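Local coordinates for protein ammonium transporter (Kuenenia stuttgartiensis, PDB 6EU6) that probably senses ammonium at the membrane as an Amt-family protein and passes the signal to a histidine kinase, at residues I53-M66 with T128-G140. Sequence-based numbering, arbitrary orientation.
Sequences ISSLVFFSVGFGFM and TAFIVAIIYPIFG
Met66 and Tyr136 both set CG opposite the backbone N (chi1 -173° and 174°), and the methionine, extended beyond CG, runs past Pro137 to the tyrosine ring. Met66 SD lies 3.5 Å from Tyr136 CE2, an oblique Met-aromatic contact, while Met66 CE reaches both Tyr136 OH and Gly140 CA, where the lack of a side chain lets the methyl come in. The same torsion in Val132 places CG1 against Val57 CG1 at 3.7 Å and against the edge of the Phe58 ring; its other methyl, CG2, rests on Ser54 CB. Val57 CG1 also meets Ala133 CB at 3.6 Å.

Further along the backbones draw together, Gly62 CA lying 5.0 Å from Ala133 CA and Met66 CA 4.4 Å from Pro137 CA. Gly62 O abuts Pro137 CB at 3.1 Å, and Met66 CA makes a CA-H...O contact of 3.2 Å with Pro137 O. Phe65 presents its ring edge, in plane, to Ala133 O, with Phe65 CD2 3.1 Å away.

The two transmembrane helices run nearly parallel, crossing at -24°, each with a pi-type turn, and helix 121-144 is kinked at Pro137. Helix 93-114 packs against Phe58, Val132 and Tyr136. No hydrogen bond joins the segments of this apolar seam. Val132 O and Ala133 O are buried without hydrogen-bond partners: Pro137 has no N-H for Ala133 O, which meets the weakly polar Phe65 edge, and Val132 O lies against Gly62 CA.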
ATOM      1  N   ILE A  53      -0.424  13.346 -16.706  1.00 28.59           N
ATOM      2  CA  ILE A  53       0.388  14.133 -17.648  1.00 31.83           C
ATOM      3  C   ILE A  53       1.772  13.539 -17.837  1.00 29.21           C
ATOM      4  O   ILE A  53       2.230  13.327 -18.975  1.00 26.98           O
ATOM      5  CB  ILE A  53       0.514  15.591 -17.213  1.00 32.39           C
ATOM      6  CG1 ILE A  53      -0.840  16.306 -17.060  1.00 38.34           C
ATOM      7  CG2 ILE A  53       1.338  16.403 -18.222  1.00 35.41           C
ATOM      8  CD1 ILE A  53      -1.745  16.226 -18.272  1.00 41.02           C
ATOM      9  N   SER A  54       2.418  13.195 -16.727  1.00 26.77           N
ATOM     10  CA  SER A  54       3.764  12.674 -16.756  1.00 24.84           C
ATOM     11  C   SER A  54       3.780  11.348 -17.498  1.00 27.48           C
ATOM     12  O   SER A  54       4.673  11.072 -18.280  1.00 27.53           O
ATOM     13  CB  SER A  54       4.366  12.651 -15.336  1.00 26.85           C
ATOM     14  OG  SER A  54       3.739  11.720 -14.484  1.00 31.07           O
ATOM     15  N   SER A  55       2.742  10.522 -17.310  1.00 28.58           N
ATOM     16  CA  SER A  55       2.698   9.221 -17.988  1.00 27.23           C
ATOM     17  C   SER A  55       2.639   9.446 -19.493  1.00 27.27           C
ATOM     18  O   SER A  55       3.322   8.789 -20.240  1.00 28.23           O
ATOM     19  CB  SER A  55       1.457   8.428 -17.603  1.00 30.93           C
ATOM     20  OG  SER A  55       1.457   7.973 -16.240  1.00 30.22           O
ATOM     21  N   LEU A  56       1.754  10.293 -19.940  1.00 26.26           N
ATOM     22  CA  LEU A  56       1.577  10.437 -21.387  1.00 30.02           C
ATOM     23  C   LEU A  56       2.767  11.170 -22.056  1.00 28.75           C
ATOM     24  O   LEU A  56       3.201  10.804 -23.139  1.00 27.89           O
ATOM     25  CB  LEU A  56       0.289  11.180 -21.724  1.00 33.44           C
ATOM     26  CG  LEU A  56      -1.022  10.462 -21.403  1.00 41.00           C
ATOM     27  CD1 LEU A  56      -2.158  11.358 -21.828  1.00 40.58           C
ATOM     28  CD2 LEU A  56      -1.105   9.191 -22.152  1.00 45.94           C
ATOM     29  N   VAL A  57       3.304  12.177 -21.394  1.00 27.59           N
ATOM     30  CA  VAL A  57       4.419  12.945 -21.982  1.00 29.62           C
ATOM     31  C   VAL A  57       5.654  12.065 -22.023  1.00 28.50           C
ATOM     32  O   VAL A  57       6.428  12.076 -22.981  1.00 27.73           O
ATOM     33  CB  VAL A  57       4.632  14.236 -21.196  1.00 27.81           C
ATOM     34  CG1 VAL A  57       5.958  14.930 -21.599  1.00 29.60           C
ATOM     35  CG2 VAL A  57       3.449  15.136 -21.369  1.00 29.47           C
ATOM     36  N   PHE A  58       5.850  11.244 -20.994  1.00 26.96           N
ATOM     37  CA  PHE A  58       7.029  10.425 -20.951  1.00 25.84           C
ATOM     38  C   PHE A  58       6.895   9.277 -21.949  1.00 29.74           C
ATOM     39  O   PHE A  58       7.893   8.925 -22.602  1.00 27.42           O
ATOM     40  CB  PHE A  58       7.312   9.841 -19.566  1.00 26.30           C
ATOM     41  CG  PHE A  58       8.703   9.258 -19.418  1.00 26.33           C
ATOM     42  CD1 PHE A  58       9.798  10.061 -19.369  1.00 29.85           C
ATOM     43  CD2 PHE A  58       8.896   7.929 -19.354  1.00 29.08           C
ATOM     44  CE1 PHE A  58      11.070   9.527 -19.234  1.00 28.47           C
ATOM     45  CE2 PHE A  58      10.161   7.376 -19.227  1.00 29.87           C
ATOM     46  CZ  PHE A  58      11.249   8.188 -19.130  1.00 26.56           C
ATOM     47  N   PHE A  59       5.685   8.715 -22.083  1.00 27.74           N
ATOM     48  CA  PHE A  59       5.432   7.727 -23.124  1.00 27.42           C
ATOM     49  C   PHE A  59       5.741   8.326 -24.513  1.00 29.78           C
ATOM     50  O   PHE A  59       6.395   7.677 -25.347  1.00 33.21           O
ATOM     51  CB  PHE A  59       4.014   7.228 -23.069  1.00 28.10           C
ATOM     52  CG  PHE A  59       3.608   6.348 -24.230  1.00 31.35           C
ATOM     53  CD1 PHE A  59       3.921   5.005 -24.253  1.00 32.64           C
ATOM     54  CD2 PHE A  59       2.865   6.857 -25.263  1.00 34.28           C
ATOM     55  CE1 PHE A  59       3.564   4.208 -25.338  1.00 33.53           C
ATOM     56  CE2 PHE A  59       2.503   6.072 -26.342  1.00 33.85           C
ATOM     57  CZ  PHE A  59       2.871   4.767 -26.392  1.00 32.15           C
ATOM     58  N   SER A  60       5.314   9.547 -24.755  1.00 30.85           N
ATOM     59  CA  SER A  60       5.366  10.075 -26.132  1.00 31.40           C
ATOM     60  C   SER A  60       6.793  10.494 -26.499  1.00 31.32           C
ATOM     61  O   SER A  60       7.328  10.093 -27.557  1.00 32.05           O
ATOM     62  CB  SER A  60       4.460  11.293 -26.267  1.00 34.96           C
ATOM     63  OG  SER A  60       3.146  10.912 -25.965  1.00 35.39           O
ATOM     64  N   VAL A  61       7.370  11.360 -25.686  1.00 31.63           N
ATOM     65  CA  VAL A  61       8.715  11.869 -25.991  1.00 34.71           C
ATOM     66  C   VAL A  61       9.800  11.657 -24.979  1.00 31.10           C
ATOM     67  O   VAL A  61      10.997  11.437 -25.345  1.00 29.47           O
ATOM     68  CB  VAL A  61       8.678  13.344 -26.412  1.00 38.00           C
ATOM     69  CG1 VAL A  61       7.652  13.532 -27.497  1.00 49.53           C
ATOM     70  CG2 VAL A  61       8.343  14.226 -25.276  1.00 42.02           C
ATOM     71  N   GLY A  62       9.435  11.682 -23.702  1.00 32.29           N
ATOM     72  CA  GLY A  62      10.489  11.653 -22.674  1.00 30.68           C
ATOM     73  C   GLY A  62      11.397  10.447 -22.725  1.00 27.62           C
ATOM     74  O   GLY A  62      12.620  10.557 -22.644  1.00 29.09           O
ATOM     75  N   PHE A  63      10.811   9.252 -22.814  1.00 30.31           N
ATOM     76  CA  PHE A  63      11.603   8.065 -22.815  1.00 31.20           C
ATOM     77  C   PHE A  63      12.594   8.109 -24.011  1.00 32.13           C
ATOM     78  O   PHE A  63      13.745   7.681 -23.878  1.00 29.37           O
ATOM     79  CB  PHE A  63      10.749   6.815 -22.875  1.00 27.95           C
ATOM     80  CG  PHE A  63      11.544   5.531 -22.787  1.00 31.05           C
ATOM     81  CD1 PHE A  63      11.852   4.962 -21.538  1.00 31.19           C
ATOM     82  CD2 PHE A  63      12.010   4.875 -23.943  1.00 31.22           C
ATOM     83  CE1 PHE A  63      12.582   3.807 -21.443  1.00 31.09           C
ATOM     84  CE2 PHE A  63      12.791   3.756 -23.850  1.00 29.76           C
ATOM     85  CZ  PHE A  63      13.069   3.181 -22.604  1.00 33.03           C
ATOM     86  N   GLY A  64      12.140   8.585 -25.168  1.00 33.12           N
ATOM     87  CA  GLY A  64      13.013   8.585 -26.337  1.00 34.00           C
ATOM     88  C   GLY A  64      14.191   9.531 -26.170  1.00 32.12           C
ATOM     89  O   GLY A  64      15.329   9.142 -26.357  1.00 34.07           O
ATOM     90  N   PHE A  65      13.906  10.737 -25.719  1.00 30.25           N
ATOM     91  CA  PHE A  65      14.957  11.709 -25.454  1.00 31.06           C
ATOM     92  C   PHE A  65      15.969  11.175 -24.462  1.00 32.56           C
ATOM     93  O   PHE A  65      17.170  11.462 -24.574  1.00 31.47           O
ATOM     94  CB  PHE A  65      14.408  13.005 -24.903  1.00 29.70           C
ATOM     95  CG  PHE A  65      13.740  13.902 -25.909  1.00 32.63           C
ATOM     96  CD1 PHE A  65      13.915  13.763 -27.282  1.00 35.01           C
ATOM     97  CD2 PHE A  65      12.958  14.954 -25.466  1.00 34.18           C
ATOM     98  CE1 PHE A  65      13.285  14.622 -28.190  1.00 34.84           C
ATOM     99  CE2 PHE A  65      12.382  15.858 -26.363  1.00 41.85           C
ATOM    100  CZ  PHE A  65      12.530  15.688 -27.757  1.00 35.44           C
ATOM    101  N   MET A  66      15.495  10.421 -23.469  1.00 31.84           N
ATOM    102  CA  MET A  66      16.328   9.980 -22.371  1.00 30.28           C
ATOM    103  C   MET A  66      17.173   8.734 -22.730  1.00 31.63           C
ATOM    104  O   MET A  66      18.350   8.641 -22.404  1.00 28.77           O
ATOM    105  CB  MET A  66      15.438   9.620 -21.168  1.00 30.76           C
ATOM    106  CG  MET A  66      16.249   9.303 -19.899  1.00 29.84           C
ATOM    107  SD  MET A  66      15.185   9.676 -18.442  1.00 29.53           S
ATOM    108  CE  MET A  66      16.251   9.105 -17.080  1.00 28.63           C
ATOM    109  N   THR A 128       4.601  20.430 -15.244  1.00 30.57           N
ATOM    110  CA  THR A 128       4.724  19.021 -15.378  1.00 28.31           C
ATOM    111  C   THR A 128       5.069  18.600 -16.767  1.00 29.08           C
ATOM    112  O   THR A 128       5.957  17.792 -17.007  1.00 27.73           O
ATOM    113  CB  THR A 128       3.385  18.288 -14.983  1.00 31.27           C
ATOM    114  OG1 THR A 128       3.004  18.668 -13.650  1.00 31.67           O
ATOM    115  CG2 THR A 128       3.565  16.749 -15.076  1.00 32.10           C
ATOM    116  N   ALA A 129       4.368  19.144 -17.730  1.00 30.17           N
ATOM    117  CA  ALA A 129       4.632  18.736 -19.096  1.00 30.11           C
ATOM    118  C   ALA A 129       6.043  19.109 -19.500  1.00 29.13           C
ATOM    119  O   ALA A 129       6.755  18.320 -20.168  1.00 30.03           O
ATOM    120  CB  ALA A 129       3.622  19.442 -20.013  1.00 30.31           C
ATOM    121  N   PHE A 130       6.471  20.305 -19.072  1.00 29.40           N
ATOM    122  CA  PHE A 130       7.799  20.799 -19.460  1.00 29.43           C
ATOM    123  C   PHE A 130       8.947  19.995 -18.837  1.00 28.13           C
ATOM    124  O   PHE A 130       9.908  19.609 -19.519  1.00 27.69           O
ATOM    125  CB  PHE A 130       7.910  22.284 -19.221  1.00 28.68           C
ATOM    126  CG  PHE A 130       9.204  22.897 -19.736  1.00 32.14           C
ATOM    127  CD1 PHE A 130       9.387  23.184 -21.107  1.00 34.42           C
ATOM    128  CD2 PHE A 130      10.242  23.260 -18.855  1.00 33.88           C
ATOM    129  CE1 PHE A 130      10.581  23.751 -21.554  1.00 35.11           C
ATOM    130  CE2 PHE A 130      11.424  23.819 -19.344  1.00 33.23           C
ATOM    131  CZ  PHE A 130      11.577  24.065 -20.683  1.00 32.66           C
ATOM    132  N   ILE A 131       8.846  19.682 -17.546  1.00 29.07           N
ATOM    133  CA  ILE A 131       9.890  18.923 -16.913  1.00 27.12           C
ATOM    134  C   ILE A 131      10.002  17.536 -17.501  1.00 27.33           C
ATOM    135  O   ILE A 131      11.125  17.050 -17.715  1.00 26.02           O
ATOM    136  CB  ILE A 131       9.837  18.973 -15.372  1.00 27.25           C
ATOM    137  CG1 ILE A 131      11.172  18.399 -14.798  1.00 29.76           C
ATOM    138  CG2 ILE A 131       8.654  18.181 -14.841  1.00 28.66           C
ATOM    139  CD1 ILE A 131      11.263  18.379 -13.302  1.00 28.55           C
ATOM    140  N   VAL A 132       8.860  16.913 -17.845  1.00 27.62           N
ATOM    141  CA  VAL A 132       8.869  15.574 -18.311  1.00 25.14           C
ATOM    142  C   VAL A 132       9.320  15.418 -19.800  1.00 30.90           C
ATOM    143  O   VAL A 132       9.882  14.374 -20.184  1.00 29.51           O
ATOM    144  CB  VAL A 132       7.511  14.893 -18.079  1.00 28.00           C
ATOM    145  CG1 VAL A 132       7.551  13.453 -18.575  1.00 29.83           C
ATOM    146  CG2 VAL A 132       7.186  14.802 -16.549  1.00 27.31           C
ATOM    147  N   ALA A 133       9.028  16.448 -20.607  1.00 29.67           N
ATOM    148  CA  ALA A 133       9.344  16.490 -22.057  1.00 31.65           C
ATOM    149  C   ALA A 133      10.765  16.947 -22.343  1.00 28.79           C
ATOM    150  O   ALA A 133      11.327  16.466 -23.287  1.00 31.64           O
ATOM    151  CB  ALA A 133       8.340  17.404 -22.807  1.00 31.71           C
ATOM    152  N   ILE A 134      11.340  17.795 -21.489  1.00 31.40           N
ATOM    153  CA  ILE A 134      12.617  18.513 -21.735  1.00 29.25           C
ATOM    154  C   ILE A 134      13.663  18.350 -20.640  1.00 30.32           C
ATOM    155  O   ILE A 134      14.669  17.648 -20.819  1.00 29.94           O
ATOM    156  CB  ILE A 134      12.337  20.009 -22.037  1.00 32.44           C
ATOM    157  CG1 ILE A 134      11.654  20.057 -23.424  1.00 35.02           C
ATOM    158  CG2 ILE A 134      13.644  20.795 -22.159  1.00 29.96           C
ATOM    159  CD1 ILE A 134      10.698  21.139 -23.540  1.00 49.21           C
ATOM    160  N   ILE A 135      13.416  18.956 -19.506  1.00 26.56           N
ATOM    161  CA  ILE A 135      14.447  19.028 -18.440  1.00 29.74           C
ATOM    162  C   ILE A 135      14.865  17.640 -17.998  1.00 30.40           C
ATOM    163  O   ILE A 135      16.061  17.280 -18.056  1.00 29.67           O
ATOM    164  CB  ILE A 135      13.982  19.883 -17.236  1.00 27.88           C
ATOM    165  CG1 ILE A 135      13.684  21.316 -17.697  1.00 30.61           C
ATOM    166  CG2 ILE A 135      14.976  19.852 -16.098  1.00 28.65           C
ATOM    167  CD1 ILE A 135      13.159  22.186 -16.591  1.00 31.39           C
ATOM    168  N   TYR A 136      13.875  16.839 -17.552  1.00 29.78           N
ATOM    169  CA  TYR A 136      14.224  15.520 -16.954  1.00 26.18           C
ATOM    170  C   TYR A 136      14.858  14.535 -17.941  1.00 26.84           C
ATOM    171  O   TYR A 136      15.925  13.941 -17.649  1.00 26.18           O
ATOM    172  CB  TYR A 136      12.971  14.921 -16.236  1.00 26.12           C
ATOM    173  CG  TYR A 136      13.189  13.561 -15.753  1.00 24.99           C
ATOM    174  CD1 TYR A 136      13.912  13.334 -14.609  1.00 25.16           C
ATOM    175  CD2 TYR A 136      12.749  12.471 -16.498  1.00 26.45           C
ATOM    176  CE1 TYR A 136      14.176  12.050 -14.187  1.00 26.75           C
ATOM    177  CE2 TYR A 136      13.022  11.150 -16.105  1.00 25.42           C
ATOM    178  CZ  TYR A 136      13.721  10.942 -14.914  1.00 25.46           C
ATOM    179  OH  TYR A 136      13.963   9.645 -14.454  1.00 26.69           O
ATOM    180  N   PRO A 137      14.198  14.271 -19.067  1.00 25.73           N
ATOM    181  CA  PRO A 137      14.772  13.247 -19.900  1.00 26.37           C
ATOM    182  C   PRO A 137      16.130  13.641 -20.615  1.00 27.96           C
ATOM    183  O   PRO A 137      16.938  12.777 -20.873  1.00 28.89           O
ATOM    184  CB  PRO A 137      13.687  12.998 -20.971  1.00 27.27           C
ATOM    185  CG  PRO A 137      12.976  14.306 -21.082  1.00 27.58           C
ATOM    186  CD  PRO A 137      13.031  14.926 -19.679  1.00 28.44           C
ATOM    187  N   ILE A 138      16.362  14.915 -20.875  1.00 30.43           N
ATOM    188  CA  ILE A 138      17.650  15.307 -21.488  1.00 29.27           C
ATOM    189  C   ILE A 138      18.805  15.184 -20.491  1.00 29.51           C
ATOM    190  O   ILE A 138      19.795  14.527 -20.779  1.00 30.78           O
ATOM    191  CB  ILE A 138      17.569  16.723 -22.104  1.00 29.99           C
ATOM    192  CG1 ILE A 138      16.660  16.667 -23.319  1.00 28.98           C
ATOM    193  CG2 ILE A 138      18.971  17.210 -22.494  1.00 32.63           C
ATOM    194  CD1 ILE A 138      16.163  18.015 -23.827  1.00 32.40           C
ATOM    195  N   PHE A 139      18.646  15.727 -19.287  1.00 29.47           N
ATOM    196  CA  PHE A 139      19.610  15.387 -18.208  1.00 28.50           C
ATOM    197  C   PHE A 139      19.734  13.900 -17.966  1.00 31.75           C
ATOM    198  O   PHE A 139      20.825  13.385 -17.773  1.00 28.34           O
ATOM    199  CB  PHE A 139      19.355  16.135 -16.880  1.00 29.07           C
ATOM    200  CG  PHE A 139      20.454  15.943 -15.876  1.00 29.74           C
ATOM    201  CD1 PHE A 139      20.454  14.833 -15.010  1.00 30.45           C
ATOM    202  CD2 PHE A 139      21.547  16.805 -15.824  1.00 31.45           C
ATOM    203  CE1 PHE A 139      21.518  14.623 -14.106  1.00 30.00           C
ATOM    204  CE2 PHE A 139      22.627  16.583 -14.923  1.00 27.68           C
ATOM    205  CZ  PHE A 139      22.586  15.502 -14.057  1.00 31.26           C
ATOM    206  N   GLY A 140      18.630  13.187 -18.056  1.00 29.30           N
ATOM    207  CA  GLY A 140      18.671  11.764 -17.859  1.00 30.53           C
ATOM    208  C   GLY A 140      19.528  11.077 -18.910  1.00 28.78           C
ATOM    209  O   GLY A 140      20.158  10.073 -18.630  1.00 26.23           O
TER